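PDB 2ZWS: neutral ceramidase, which hydrolyses the N-acyl bond of ceramides to release sphingosine and a free fatty acid, and also runs the reverse synthesis, using a bound zinc ion. Local coordinates for residues N155-H165 against A246-N254; V576-R587 against A598-P606. One frame throughout, in Å; residues are numbered along the deposited sequence. Where two conformers were deposited one is given.

Contact 1: N155-H165 against A246-N254. Unlike the reference sequence in segment 155-165: Ser157 (reference Asn).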
# COMPACT_ATOMS: atom_id res chain seq x y z
N ASN A 155 2.78 12.35 -17.97
CA ASN A 155 1.92 13.41 -17.41
C ASN A 155 1.17 12.96 -16.11
O ASN A 155 0.18 13.59 -15.70
CB ASN A 155 0.89 13.75 -18.50
CG ASN A 155 0.12 15.03 -18.24
OD1 ASN A 155 0.68 16.06 -17.83
ND2 ASN A 155 -1.19 14.99 -18.51
N ALA A 156 1.66 11.90 -15.48
CA ALA A 156 0.99 11.38 -14.27
C ALA A 156 1.65 11.84 -12.96
O ALA A 156 1.02 11.80 -11.89
CB ALA A 156 0.89 9.83 -14.33
N SER A 157 2.92 12.26 -13.03
CA SER A 157 3.72 12.56 -11.85
C SER A 157 4.54 13.83 -12.00
O SER A 157 4.67 14.39 -13.11
CB SER A 157 4.69 11.41 -11.56
OG SER A 157 5.53 11.19 -12.69
N ARG A 158 5.06 14.31 -10.88
CA ARG A 158 5.95 15.48 -10.89
C ARG A 158 6.91 15.35 -9.72
O ARG A 158 6.57 14.74 -8.70
CB ARG A 158 5.15 16.78 -10.83
CG ARG A 158 4.38 17.00 -9.54
CD ARG A 158 3.70 18.38 -9.50
NE ARG A 158 4.66 19.46 -9.25
CZ ARG A 158 5.15 19.80 -8.06
NH1 ARG A 158 4.76 19.17 -6.95
NH2 ARG A 158 6.03 20.78 -7.97
N ASN A 159 8.10 15.91 -9.87
CA ASN A 159 9.05 15.87 -8.78
C ASN A 159 8.73 16.95 -7.76
O ASN A 159 8.65 18.14 -8.11
CB ASN A 159 10.49 16.06 -9.31
CG ASN A 159 11.52 15.65 -8.29
OD1 ASN A 159 11.64 16.26 -7.21
ND2 ASN A 159 12.33 14.64 -8.64
N ARG A 160 8.63 16.57 -6.50
CA ARG A 160 8.25 17.52 -5.44
C ARG A 160 9.45 18.14 -4.73
O ARG A 160 9.30 18.98 -3.84
CB ARG A 160 7.29 16.82 -4.45
CG ARG A 160 7.96 15.79 -3.63
CD ARG A 160 7.00 15.03 -2.74
NE ARG A 160 7.75 14.20 -1.80
CZ ARG A 160 7.17 13.40 -0.89
NH1 ARG A 160 5.84 13.31 -0.81
NH2 ARG A 160 7.94 12.71 -0.07
N SER A 161 10.64 17.69 -5.11
CA SER A 161 11.88 18.21 -4.53
C SER A 161 12.92 18.37 -5.64
O SER A 161 14.01 17.78 -5.57
CB SER A 161 12.37 17.26 -3.45
OG SER A 161 11.52 17.39 -2.33
N LEU A 162 12.56 19.17 -6.64
CA LEU A 162 13.37 19.29 -7.85
C LEU A 162 14.75 19.93 -7.58
O LEU A 162 15.73 19.57 -8.22
CB LEU A 162 12.61 20.04 -8.94
CG LEU A 162 13.19 19.90 -10.36
CD1 LEU A 162 13.50 18.44 -10.74
CD2 LEU A 162 12.26 20.50 -11.38
N LEU A 163 14.81 20.81 -6.60
CA LEU A 163 16.08 21.47 -6.27
C LEU A 163 17.15 20.43 -5.89
O LEU A 163 18.30 20.54 -6.33
CB LEU A 163 15.86 22.45 -5.12
CG LEU A 163 17.06 23.21 -4.57
CD1 LEU A 163 16.53 24.52 -4.05
CD2 LEU A 163 17.75 22.43 -3.46
N SER A 164 16.76 19.42 -5.10
CA SER A 164 17.68 18.38 -4.66
C SER A 164 18.02 17.44 -5.81
O SER A 164 19.17 17.02 -5.95
CB SER A 164 17.05 17.56 -3.51
OG SER A 164 16.88 18.35 -2.35
N HIS A 165 17.03 17.13 -6.63
CA HIS A 165 17.23 16.21 -7.76
C HIS A 165 18.30 16.77 -8.71
O HIS A 165 19.14 16.03 -9.23
CB HIS A 165 15.93 16.00 -8.52
CG HIS A 165 16.06 15.18 -9.77
ND1 HIS A 165 16.14 13.80 -9.75
CD2 HIS A 165 16.12 15.55 -11.07
CE1 HIS A 165 16.23 13.36 -11.00
NE2 HIS A 165 16.24 14.40 -11.82
N ALA A 246 9.75 6.23 -5.71
CA ALA A 246 8.76 7.35 -5.70
C ALA A 246 9.01 8.38 -4.60
O ALA A 246 8.16 9.25 -4.36
CB ALA A 246 7.35 6.77 -5.56
N GLY A 247 10.17 8.31 -3.94
CA GLY A 247 10.42 9.13 -2.76
C GLY A 247 10.19 10.62 -2.99
O GLY A 247 9.71 11.33 -2.09
N ASN A 248 10.55 11.10 -4.18
CA ASN A 248 10.42 12.53 -4.45
C ASN A 248 9.41 12.83 -5.56
O ASN A 248 9.48 13.88 -6.20
CB ASN A 248 11.81 13.20 -4.74
CG ASN A 248 12.61 12.48 -5.84
OD1 ASN A 248 12.21 11.41 -6.32
ND2 ASN A 248 13.74 13.08 -6.26
N LEU A 249 8.44 11.92 -5.75
CA LEU A 249 7.46 12.05 -6.83
C LEU A 249 6.02 12.11 -6.31
O LEU A 249 5.54 11.20 -5.62
CB LEU A 249 7.58 10.88 -7.81
CG LEU A 249 8.85 10.80 -8.66
CD1 LEU A 249 8.91 9.44 -9.34
CD2 LEU A 249 8.79 11.87 -9.72
N SER A 250 5.33 13.17 -6.72
CA SER A 250 3.92 13.41 -6.39
C SER A 250 3.04 13.23 -7.62
O SER A 250 3.51 13.32 -8.77
CB SER A 250 3.75 14.88 -5.98
OG SER A 250 4.41 15.16 -4.77
N PRO A 251 1.72 13.06 -7.40
CA PRO A 251 0.83 13.11 -8.57
C PRO A 251 0.97 14.46 -9.27
O PRO A 251 1.17 15.53 -8.62
CB PRO A 251 -0.57 13.00 -7.94
CG PRO A 251 -0.33 12.32 -6.62
CD PRO A 251 0.99 12.86 -6.13
N ASN A 252 0.88 14.43 -10.58
CA ASN A 252 0.83 15.68 -11.32
C ASN A 252 -0.47 16.43 -11.00
O ASN A 252 -1.47 15.80 -10.62
CB ASN A 252 0.87 15.37 -12.80
CG ASN A 252 1.08 16.61 -13.68
OD1 ASN A 252 1.53 17.68 -13.21
ND2 ASN A 252 0.71 16.48 -14.94
N LEU A 253 -0.45 17.76 -11.14
CA LEU A 253 -1.69 18.54 -11.10
C LEU A 253 -2.70 18.04 -12.11
O LEU A 253 -2.34 17.62 -13.21
CB LEU A 253 -1.40 20.02 -11.34
CG LEU A 253 -0.55 20.73 -10.31
CD1 LEU A 253 -0.33 22.16 -10.81
CD2 LEU A 253 -1.17 20.70 -8.91
N ASN A 254 -3.98 18.07 -11.73
CA ASN A 254 -5.04 17.66 -12.64
C ASN A 254 -5.65 18.87 -13.33
O ASN A 254 -6.51 19.57 -12.76
CB ASN A 254 -6.13 16.88 -11.91
CG ASN A 254 -7.29 16.53 -12.80
OD1 ASN A 254 -7.22 16.65 -14.04
ND2 ASN A 254 -8.37 16.06 -12.18
O HOH W 1 14.84 15.23 -4.67
O HOH W 2 16.11 11.93 -7.59

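Contact 2: V576-R587 against A598-P606. With MG (magnesium ion), chain C.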
# COMPACT_ATOMS: atom_id res chain seq x y z
N VAL A 576 -25.84 -4.95 -7.03
CA VAL A 576 -25.12 -4.28 -8.11
C VAL A 576 -23.97 -3.40 -7.61
O VAL A 576 -23.14 -2.94 -8.40
CB VAL A 576 -26.03 -3.42 -9.04
CG1 VAL A 576 -27.10 -4.30 -9.74
CG2 VAL A 576 -26.65 -2.25 -8.27
N ALA A 577 -23.91 -3.17 -6.30
CA ALA A 577 -22.78 -2.43 -5.73
C ALA A 577 -22.62 -2.74 -4.25
O ALA A 577 -23.59 -3.03 -3.54
CB ALA A 577 -22.94 -0.94 -5.95
N THR A 578 -21.36 -2.70 -3.80
CA THR A 578 -20.97 -3.03 -2.45
C THR A 578 -20.18 -1.82 -1.90
O THR A 578 -19.98 -0.84 -2.63
CB THR A 578 -20.16 -4.35 -2.55
OG1 THR A 578 -21.08 -5.45 -2.47
CG2 THR A 578 -19.13 -4.48 -1.49
N ASP A 579 -19.69 -1.88 -0.66
CA ASP A 579 -18.89 -0.77 -0.14
C ASP A 579 -17.52 -0.64 -0.83
O ASP A 579 -16.87 0.39 -0.69
CB ASP A 579 -18.79 -0.73 1.41
CG ASP A 579 -18.00 -1.90 2.01
OD1 ASP A 579 -17.21 -2.57 1.29
OD2 ASP A 579 -18.12 -2.09 3.25
N ASN A 580 -17.10 -1.66 -1.57
CA ASN A 580 -15.84 -1.59 -2.28
C ASN A 580 -15.89 -0.68 -3.50
O ASN A 580 -14.86 -0.17 -3.94
CB ASN A 580 -15.38 -2.96 -2.75
CG ASN A 580 -13.99 -2.94 -3.29
OD1 ASN A 580 -13.07 -2.40 -2.67
ND2 ASN A 580 -13.81 -3.52 -4.48
N ASP A 581 -17.08 -0.49 -4.06
CA ASP A 581 -17.18 0.14 -5.37
C ASP A 581 -16.90 1.66 -5.35
O ASP A 581 -17.26 2.35 -4.40
CB ASP A 581 -18.51 -0.20 -6.00
CG ASP A 581 -18.57 -1.66 -6.38
OD1 ASP A 581 -17.68 -2.09 -7.16
OD2 ASP A 581 -19.46 -2.39 -5.87
N TRP A 582 -16.28 2.16 -6.41
CA TRP A 582 -16.03 3.60 -6.55
C TRP A 582 -17.30 4.45 -6.40
O TRP A 582 -17.23 5.53 -5.82
CB TRP A 582 -15.40 3.88 -7.92
CG TRP A 582 -15.13 5.31 -8.16
CD1 TRP A 582 -15.91 6.18 -8.86
CD2 TRP A 582 -13.99 6.05 -7.70
NE1 TRP A 582 -15.33 7.43 -8.86
CE2 TRP A 582 -14.15 7.38 -8.17
CE3 TRP A 582 -12.85 5.73 -6.95
CZ2 TRP A 582 -13.24 8.38 -7.88
CZ3 TRP A 582 -11.91 6.75 -6.68
CH2 TRP A 582 -12.13 8.06 -7.14
N ASP A 583 -18.43 3.94 -6.91
CA ASP A 583 -19.68 4.72 -6.98
C ASP A 583 -20.38 4.83 -5.63
O ASP A 583 -21.36 5.57 -5.51
CB ASP A 583 -20.66 4.16 -7.99
CG ASP A 583 -20.17 4.26 -9.40
OD1 ASP A 583 -19.41 5.20 -9.70
OD2 ASP A 583 -20.56 3.39 -10.20
N THR A 584 -19.92 4.08 -4.62
CA THR A 584 -20.57 4.10 -3.29
C THR A 584 -19.65 4.69 -2.21
O THR A 584 -18.42 4.60 -2.32
CB THR A 584 -21.03 2.70 -2.81
OG1 THR A 584 -19.87 1.85 -2.66
CG2 THR A 584 -21.95 2.08 -3.82
N GLN A 585 -20.26 5.30 -1.20
CA GLN A 585 -19.54 5.71 -0.00
C GLN A 585 -20.31 5.31 1.23
O GLN A 585 -21.53 5.29 1.22
CB GLN A 585 -19.30 7.22 -0.01
CG GLN A 585 -18.47 7.68 -1.24
CD GLN A 585 -18.12 9.18 -1.27
OE1 GLN A 585 -17.50 9.64 -2.23
NE2 GLN A 585 -18.50 9.92 -0.26
N TYR A 586 -19.56 5.01 2.29
CA TYR A 586 -20.07 4.70 3.62
C TYR A 586 -19.41 5.65 4.59
O TYR A 586 -18.19 5.74 4.62
CB TYR A 586 -19.73 3.24 4.00
CG TYR A 586 -19.76 2.96 5.49
CD1 TYR A 586 -20.98 2.79 6.16
CD2 TYR A 586 -18.57 2.86 6.24
CE1 TYR A 586 -21.02 2.51 7.53
CE2 TYR A 586 -18.60 2.62 7.63
CZ TYR A 586 -19.83 2.43 8.26
OH TYR A 586 -19.83 2.19 9.62
N ARG A 587 -20.23 6.41 5.31
CA ARG A 587 -19.71 7.36 6.30
C ARG A 587 -20.35 7.08 7.65
O ARG A 587 -21.57 6.90 7.73
CB ARG A 587 -20.00 8.81 5.91
CG ARG A 587 -19.24 9.81 6.79
CD ARG A 587 -19.40 11.29 6.41
NE ARG A 587 -18.97 11.55 5.04
CZ ARG A 587 -17.72 11.81 4.65
NH1 ARG A 587 -16.71 11.87 5.52
NH2 ARG A 587 -17.49 12.00 3.36
N ALA A 598 -24.99 5.82 9.99
CA ALA A 598 -24.28 5.39 8.79
C ALA A 598 -24.94 6.11 7.63
O ALA A 598 -26.12 5.93 7.40
CB ALA A 598 -24.44 3.91 8.61
N THR A 599 -24.19 6.93 6.90
CA THR A 599 -24.72 7.60 5.73
C THR A 599 -24.11 6.91 4.52
O THR A 599 -22.88 6.75 4.45
CB THR A 599 -24.36 9.10 5.72
OG1 THR A 599 -24.84 9.72 6.93
CG2 THR A 599 -24.98 9.80 4.50
N ILE A 600 -24.96 6.47 3.61
CA ILE A 600 -24.55 5.68 2.46
C ILE A 600 -25.00 6.40 1.20
O ILE A 600 -26.14 6.86 1.08
CB ILE A 600 -25.13 4.27 2.53
CG1 ILE A 600 -24.44 3.49 3.66
CG2 ILE A 600 -25.01 3.57 1.19
CD1 ILE A 600 -25.27 2.34 4.19
N SER A 601 -24.09 6.53 0.25
CA SER A 601 -24.45 7.17 -1.00
C SER A 601 -24.08 6.32 -2.18
O SER A 601 -23.15 5.49 -2.11
CB SER A 601 -23.78 8.53 -1.10
OG SER A 601 -22.37 8.41 -1.12
N TRP A 602 -24.81 6.54 -3.27
CA TRP A 602 -24.56 5.85 -4.53
C TRP A 602 -24.67 6.87 -5.65
O TRP A 602 -25.73 7.46 -5.87
CB TRP A 602 -25.60 4.75 -4.73
CG TRP A 602 -25.42 3.93 -6.01
CD1 TRP A 602 -24.24 3.54 -6.57
CD2 TRP A 602 -26.47 3.37 -6.83
NE1 TRP A 602 -24.49 2.77 -7.71
CE2 TRP A 602 -25.84 2.67 -7.89
CE3 TRP A 602 -27.88 3.42 -6.79
CZ2 TRP A 602 -26.57 1.99 -8.90
CZ3 TRP A 602 -28.61 2.72 -7.80
CH2 TRP A 602 -27.94 2.03 -8.83
N SER A 603 -23.57 7.09 -6.36
CA SER A 603 -23.60 7.91 -7.55
C SER A 603 -23.89 7.00 -8.73
O SER A 603 -23.07 6.14 -9.07
CB SER A 603 -22.26 8.63 -7.71
OG SER A 603 -22.05 9.51 -6.60
N ILE A 604 -25.08 7.15 -9.33
CA ILE A 604 -25.58 6.20 -10.33
C ILE A 604 -24.83 6.39 -11.64
O ILE A 604 -24.95 7.44 -12.27
CB ILE A 604 -27.12 6.40 -10.56
CG1 ILE A 604 -27.90 6.25 -9.26
CG2 ILE A 604 -27.63 5.40 -11.60
CD1 ILE A 604 -29.22 6.98 -9.27
N PRO A 605 -24.00 5.39 -12.02
CA PRO A 605 -23.12 5.56 -13.19
C PRO A 605 -23.81 5.31 -14.53
O PRO A 605 -24.83 4.63 -14.57
CB PRO A 605 -22.04 4.50 -12.96
CG PRO A 605 -22.79 3.38 -12.33
CD PRO A 605 -23.79 4.07 -11.38
N PRO A 606 -23.24 5.83 -15.63
CA PRO A 606 -23.73 5.49 -16.98
C PRO A 606 -23.80 3.98 -17.14
O PRO A 606 -22.90 3.26 -16.69
CB PRO A 606 -22.65 6.06 -17.89
CG PRO A 606 -22.09 7.21 -17.12
CD PRO A 606 -22.12 6.79 -15.68
MG MG C . -17.53 2.49 -2.10
O HOH W 3 -18.20 2.48 0.34
O HOH W 4 -21.40 7.93 -3.73
O HOH W 5 -22.45 1.59 -9.33
O HOH W 6 -22.97 9.41 8.83

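Contact 1: N155-H165 against A246-N254
Arg158 and Ser250 form the central hydrogen-bonded pair of a short two-stranded antiparallel ribbon, with Arg158 N to Ser250 O and Ser250 N to Arg158 O both 2.8 Å. A third backbone bond, Arg160 N to Asn248 O, extends the ladder past strand 157-159. The tight end lies here, around Asn159 and Asn248. Their amides stand steeply to one another, planes 74° apart, and the two nitrogens, Asn159 ND2 and Asn248 ND2, come within 3.2 Å without bonding, both being donors. Asn159 ND2 turns to the Gly177 carbonyl. Asn248 OD1 accepts from Val414 N, and its ND2 donates to two waters, one donating to Ser161 O, the other in the plane of the His165 ring at ND1; His165 NE2 bonds to Tyr174 O. Asn159 OD1 closes an Asx turn by taking the N-H of Ser161, 2.7 Å away and in its carbonyl plane.

The far end is more open to solvent, Asn155 being exposed. Asn252 N bonds to Ala156 O at 2.9 Å, Asn252 ND2 reaches Asn155 O from above the carbonyl plane, and glycerol, probably from the crystallisation liquor, sits beside both asparagines. The aliphatic start of Arg158, CG, lies 3.6 Å from Pro251 O.

Ser250, the probable nucleophile, lies on the face it shares with Arg158, OG beside its own backbone N (chi1 -67°) and turned to Arg160 CB and CD, with CD 3.3 Å from OG. The extended Arg160 chain carries its guanidinium on to a salt bridge with Glu461. The ribbon bonds hold the Ser250 backbone, and Leu249 O and Arg160 bond to the zinc ligands His204 and Tyr448, consistent with a nucleophilic serine positioned next to the zinc site.

Contact 2: V576-R587 against A598-P606
Thr584 and Trp602 face each other as a non-hydrogen-bonded pair, and the two branches of Thr584 face different partners, OG1 the metal and CG2 the indole. At chi1 64° the threonine places OG1 between its backbone N and carbonyl carbon, where it binds the magnesium ion at 2.5 Å and donates to Thr578 O; CG2, beside the backbone N, reaches Trp602 CD1 at 3.9 Å. Thr584 O and Asp581 O also ligate the metal, with the carbonyl of His37 and a water held by Asp579 O. Asp581 OD2 reaches back to Thr578 N through its anti lone pair, pinning the turn.

Trp602 CG lies anti to its backbone N (chi1 -178°), which carries the indole past Asp583 toward Val576, whose CG2 approaches CZ2. Ile604 CG1 lies over one indole face, offset toward its rim, and a water in the ring plane joins NE1 to Asp583 OD2. That carboxylate oxygen also lies 3.1 Å from Pro605 CG. Further along, the Tyr586 ring meets Ile600 CG1 at its edge and touches Ala598 CB through CE1; Phe559 stacks with it.

Gln585 and Ser601 share the other face with Arg587 and Thr599. Ser601 OG, at chi1 63°, leans on Gln585 CB at 3.5 Å and binds a water that donates to Asp583 O. Arg587 CB lies 3.8 Å from Thr599 O, its chain leading away from the strand.

Five backbone bonds join the strands, from Asp583 O with Ser603 N to the Arg587-Thr599 pair. This is an antiparallel beta hairpin of the C-terminal beta-sandwich, with a magnesium site built into the loop that enters its first strand.

How the contacts relate
Contact 1 belongs to the N-terminal catalytic part of the chain and contact 2 to the C-terminal part; their centres are 31 Å apart, and their nearest atoms, about 10 Å from each other, do not touch. The two follow one another in series along the chain. Each lies by a different metal: the Arg160 side chain is about 4 Å from the zinc ion, whereas residues 576-587 bind magnesium directly. His37, which completes the magnesium site, comes from the N-terminal part, and its neighbouring strand 32-36 pairs with strand 584-591. The magnesium ion thus bridges residues of both parts, while the zinc centre and Ser250, the probable nucleophile, lie on the side of contact 1.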